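Local coordinates for protein small ribosomal subunit biogenesis GTPase RsgA (Thermotoga maritima, PDB 1U0L) that probably hydrolyses GTP slowly through its circularly permuted GTPase domain and assists late maturation of the 30S ribosomal subunit, at residues A[9-15]-A[53-59]. Residue numbers count along the deposited sequence, not the author numbering.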
ATOM      1  N   LEU A   9      26.043 -22.578   6.202  1.00109.35           N
ATOM      2  CA  LEU A   9      24.821 -23.397   5.955  1.00109.66           C
ATOM      3  C   LEU A   9      23.583 -22.528   5.703  1.00108.98           C
ATOM      4  O   LEU A   9      23.560 -21.345   6.046  1.00108.54           O
ATOM      5  CB  LEU A   9      24.561 -24.323   7.149  1.00 77.74           C
ATOM      6  CG  LEU A   9      23.269 -25.146   7.091  1.00 78.20           C
ATOM      7  CD1 LEU A   9      23.347 -26.157   5.953  1.00 77.06           C
ATOM      8  CD2 LEU A   9      23.048 -25.842   8.421  1.00 77.60           C
ATOM      9  N   ARG A  10      22.562 -23.137   5.104  1.00101.66           N
ATOM     10  CA  ARG A  10      21.297 -22.476   4.789  1.00100.79           C
ATOM     11  C   ARG A  10      20.803 -21.507   5.867  1.00 99.56           C
ATOM     12  O   ARG A  10      20.583 -21.896   7.015  1.00 99.82           O
ATOM     13  CB  ARG A  10      20.210 -23.530   4.546  1.00113.22           C
ATOM     14  CG  ARG A  10      20.245 -24.212   3.187  1.00114.22           C
ATOM     15  CD  ARG A  10      19.496 -23.392   2.151  1.00115.08           C
ATOM     16  NE  ARG A  10      19.237 -24.138   0.921  1.00115.15           N
ATOM     17  CZ  ARG A  10      20.182 -24.576   0.095  1.00115.13           C
ATOM     18  NH1 ARG A  10      21.462 -24.346   0.363  1.00115.08           N
ATOM     19  NH2 ARG A  10      19.850 -25.241  -1.005  1.00114.44           N
ATOM     20  N   ARG A  11      20.629 -20.245   5.482  1.00133.16           N
ATOM     21  CA  ARG A  11      20.126 -19.212   6.385  1.00130.53           C
ATOM     22  C   ARG A  11      19.035 -18.419   5.678  1.00126.64           C
ATOM     23  O   ARG A  11      19.130 -18.147   4.483  1.00126.24           O
ATOM     24  CB  ARG A  11      21.240 -18.254   6.824  1.00106.81           C
ATOM     25  CG  ARG A  11      22.246 -18.853   7.788  1.00109.64           C
ATOM     26  CD  ARG A  11      22.991 -17.762   8.550  1.00111.84           C
ATOM     27  NE  ARG A  11      22.650 -17.742   9.974  1.00114.88           N
ATOM     28  CZ  ARG A  11      21.442 -17.475  10.466  1.00116.00           C
ATOM     29  NH1 ARG A  11      20.431 -17.196   9.653  1.00116.55           N
ATOM     30  NH2 ARG A  11      21.240 -17.492  11.777  1.00116.93           N
ATOM     31  N   ARG A  12      18.000 -18.053   6.423  1.00 72.27           N
ATOM     32  CA  ARG A  12      16.886 -17.300   5.869  1.00 67.75           C
ATOM     33  C   ARG A  12      17.126 -15.799   5.974  1.00 63.60           C
ATOM     34  O   ARG A  12      17.685 -15.312   6.959  1.00 62.57           O
ATOM     35  CB  ARG A  12      15.593 -17.667   6.598  1.00 81.86           C
ATOM     36  CG  ARG A  12      15.351 -19.159   6.667  1.00 84.45           C
ATOM     37  CD  ARG A  12      14.098 -19.496   7.457  1.00 87.47           C
ATOM     38  NE  ARG A  12      12.869 -19.289   6.692  1.00 90.17           N
ATOM     39  CZ  ARG A  12      12.577 -19.911   5.551  1.00 91.22           C
ATOM     40  NH1 ARG A  12      13.426 -20.785   5.022  1.00 91.10           N
ATOM     41  NH2 ARG A  12      11.422 -19.673   4.948  1.00 91.90           N
ATOM     42  N   GLY A  13      16.699 -15.073   4.942  1.00 67.17           N
ATOM     43  CA  GLY A  13      16.855 -13.630   4.918  1.00 61.08           C
ATOM     44  C   GLY A  13      15.789 -12.942   4.083  1.00 56.18           C
ATOM     45  O   GLY A  13      15.054 -13.594   3.338  1.00 55.32           O
ATOM     46  N   ILE A  14      15.698 -11.621   4.220  1.00 49.20           N
ATOM     47  CA  ILE A  14      14.736 -10.823   3.459  1.00 45.18           C
ATOM     48  C   ILE A  14      15.535  -9.910   2.540  1.00 39.67           C
ATOM     49  O   ILE A  14      16.458  -9.239   2.995  1.00 39.06           O
ATOM     50  CB  ILE A  14      13.860  -9.912   4.370  1.00 85.26           C
ATOM     51  CG1 ILE A  14      13.150 -10.741   5.447  1.00 89.37           C
ATOM     52  CG2 ILE A  14      12.804  -9.203   3.533  1.00 85.60           C
ATOM     53  CD1 ILE A  14      14.038 -11.179   6.592  1.00 95.19           C
ATOM     54  N   VAL A  15      15.211  -9.896   1.252  1.00 29.63           N
ATOM     55  CA  VAL A  15      15.914  -9.010   0.328  1.00 26.95           C
ATOM     56  C   VAL A  15      15.540  -7.565   0.657  1.00 27.75           C
ATOM     57  O   VAL A  15      14.370  -7.259   0.877  1.00 27.57           O
ATOM     58  CB  VAL A  15      15.506  -9.246  -1.110  1.00 23.61           C
ATOM     59  CG1 VAL A  15      16.183  -8.202  -2.007  1.00 21.09           C
ATOM     60  CG2 VAL A  15      15.854 -10.669  -1.521  1.00 21.88           C
ATOM     61  N   ASP A  53      11.442  -9.878  -1.054  1.00 30.50           N
ATOM     62  CA  ASP A  53      11.380 -11.320  -1.225  1.00 31.38           C
ATOM     63  C   ASP A  53      12.136 -12.001  -0.117  1.00 33.33           C
ATOM     64  O   ASP A  53      13.223 -11.556   0.258  1.00 34.54           O
ATOM     65  CB  ASP A  53      11.969 -11.746  -2.563  1.00 29.69           C
ATOM     66  CG  ASP A  53      10.898 -12.112  -3.561  1.00 30.17           C
ATOM     67  OD1 ASP A  53       9.815 -12.547  -3.107  1.00 32.43           O
ATOM     68  OD2 ASP A  53      11.126 -11.981  -4.784  1.00 29.52           O
ATOM     69  N   ARG A  54      11.542 -13.064   0.423  1.00 30.34           N
ATOM     70  CA  ARG A  54      12.167 -13.831   1.489  1.00 32.32           C
ATOM     71  C   ARG A  54      13.056 -14.871   0.816  1.00 32.16           C
ATOM     72  O   ARG A  54      12.625 -15.543  -0.128  1.00 32.05           O
ATOM     73  CB  ARG A  54      11.100 -14.527   2.324  1.00 59.88           C
ATOM     74  CG  ARG A  54      11.107 -14.120   3.779  1.00 68.29           C
ATOM     75  CD  ARG A  54      10.531 -12.736   3.968  1.00 74.24           C
ATOM     76  NE  ARG A  54      10.481 -12.349   5.376  1.00 79.22           N
ATOM     77  CZ  ARG A  54       9.714 -11.371   5.846  1.00 82.80           C
ATOM     78  NH1 ARG A  54       8.933 -10.687   5.016  1.00 83.36           N
ATOM     79  NH2 ARG A  54       9.725 -11.078   7.139  1.00 83.54           N
ATOM     80  N   VAL A  55      14.296 -15.006   1.276  1.00 26.23           N
ATOM     81  CA  VAL A  55      15.199 -15.987   0.668  1.00 27.57           C
ATOM     82  C   VAL A  55      16.101 -16.738   1.642  1.00 31.18           C
ATOM     83  O   VAL A  55      16.304 -16.311   2.783  1.00 29.43           O
ATOM     84  CB  VAL A  55      16.115 -15.334  -0.400  1.00 18.79           C
ATOM     85  CG1 VAL A  55      15.264 -14.779  -1.549  1.00 17.39           C
ATOM     86  CG2 VAL A  55      16.973 -14.249   0.235  1.00 13.52           C
ATOM     87  N   GLU A  56      16.623 -17.871   1.177  1.00 48.30           N
ATOM     88  CA  GLU A  56      17.544 -18.691   1.960  1.00 53.95           C
ATOM     89  C   GLU A  56      18.837 -18.767   1.156  1.00 56.14           C
ATOM     90  O   GLU A  56      18.818 -19.101  -0.031  1.00 55.87           O
ATOM     91  CB  GLU A  56      16.950 -20.076   2.218  1.00 78.88           C
ATOM     92  CG  GLU A  56      16.233 -20.704   1.041  1.00 84.57           C
ATOM     93  CD  GLU A  56      15.568 -22.015   1.421  1.00 88.09           C
ATOM     94  OE1 GLU A  56      16.278 -22.929   1.897  1.00 89.46           O
ATOM     95  OE2 GLU A  56      14.338 -22.133   1.247  1.00 89.24           O
ATOM     96  N   TYR A  57      19.951 -18.438   1.805  1.00 52.82           N
ATOM     97  CA  TYR A  57      21.252 -18.399   1.146  1.00 58.57           C
ATOM     98  C   TYR A  57      22.376 -19.099   1.921  1.00 64.55           C
ATOM     99  O   TYR A  57      22.175 -19.558   3.047  1.00 64.89           O
ATOM    100  CB  TYR A  57      21.641 -16.936   0.938  1.00 55.99           C
ATOM    101  CG  TYR A  57      21.882 -16.196   2.243  1.00 53.14           C
ATOM    102  CD1 TYR A  57      23.163 -15.779   2.605  1.00 51.31           C
ATOM    103  CD2 TYR A  57      20.833 -15.939   3.125  1.00 50.87           C
ATOM    104  CE1 TYR A  57      23.395 -15.127   3.811  1.00 50.68           C
ATOM    105  CE2 TYR A  57      21.053 -15.289   4.335  1.00 50.50           C
ATOM    106  CZ  TYR A  57      22.338 -14.884   4.676  1.00 51.09           C
ATOM    107  OH  TYR A  57      22.560 -14.241   5.880  1.00 51.66           O
ATOM    108  N   THR A  58      23.559 -19.162   1.305  1.00 80.52           N
ATOM    109  CA  THR A  58      24.741 -19.777   1.915  1.00 86.98           C
ATOM    110  C   THR A  58      25.678 -18.663   2.380  1.00 92.86           C
ATOM    111  O   THR A  58      26.167 -17.874   1.574  1.00 92.65           O
ATOM    112  CB  THR A  58      25.499 -20.668   0.917  1.00 74.37           C
ATOM    113  OG1 THR A  58      24.640 -21.728   0.473  1.00 73.28           O
ATOM    114  CG2 THR A  58      26.741 -21.256   1.572  1.00 74.31           C
ATOM    115  N   PRO A  59      25.943 -18.594   3.691  1.00 98.80           N
ATOM    116  CA  PRO A  59      26.810 -17.580   4.298  1.00104.67           C
ATOM    117  C   PRO A  59      28.319 -17.742   4.142  1.00109.70           C
ATOM    118  O   PRO A  59      29.023 -17.833   5.148  1.00111.49           O
ATOM    119  CB  PRO A  59      26.409 -17.617   5.776  1.00109.74           C
ATOM    120  CG  PRO A  59      25.047 -18.279   5.777  1.00108.52           C
ATOM    121  CD  PRO A  59      25.213 -19.333   4.732  1.00106.23           C
TER
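Antiparallel pairing of strands 11-15 and 54-58 closes the five-stranded barrel of the N-terminal OB-fold domain, joining its first strand to the one that is fourth in sequence. Five backbone hydrogen bonds hold the seam. In the hydrogen-bonded pair Arg-11/Tyr-57, Arg-11 N donates to Tyr-57 O (3.0 Å) and Tyr-57 N to Arg-11 O (2.8 Å); in the next such pair, Gly-13 N reaches Val-55 O at 2.5 Å and Val-55 N reaches Gly-13 O at 2.6 Å. Val-15 N then donates to Asp-53 O (2.8 Å). The backbones of the alternating residues turn away from this seam: Arg-12 and Ile-14 hydrogen-bond to Glu-28 and Glu-26, Arg-54 and Glu-56 to Leu-71 and Glu-68. Gly-13 leaves room beside the Tyr-57 ring, whose CE2 lies 3.9 Å from Arg-11 CB. Among the side chains, Arg-10 NE forms a salt bridge with Glu-56 OE1 (3.3 Å), whereas Arg-11 turns to Asp-27 and Glu-29, Asp-53 to Arg-73 and Thr-58 to Glu-68. Strands 22-27 and 65-70 flank the pair, and Val-15, Val-55 and Tyr-57 pack against apolar residues of the other barrel strands, including Val-23, Ile-67 and Ile-34.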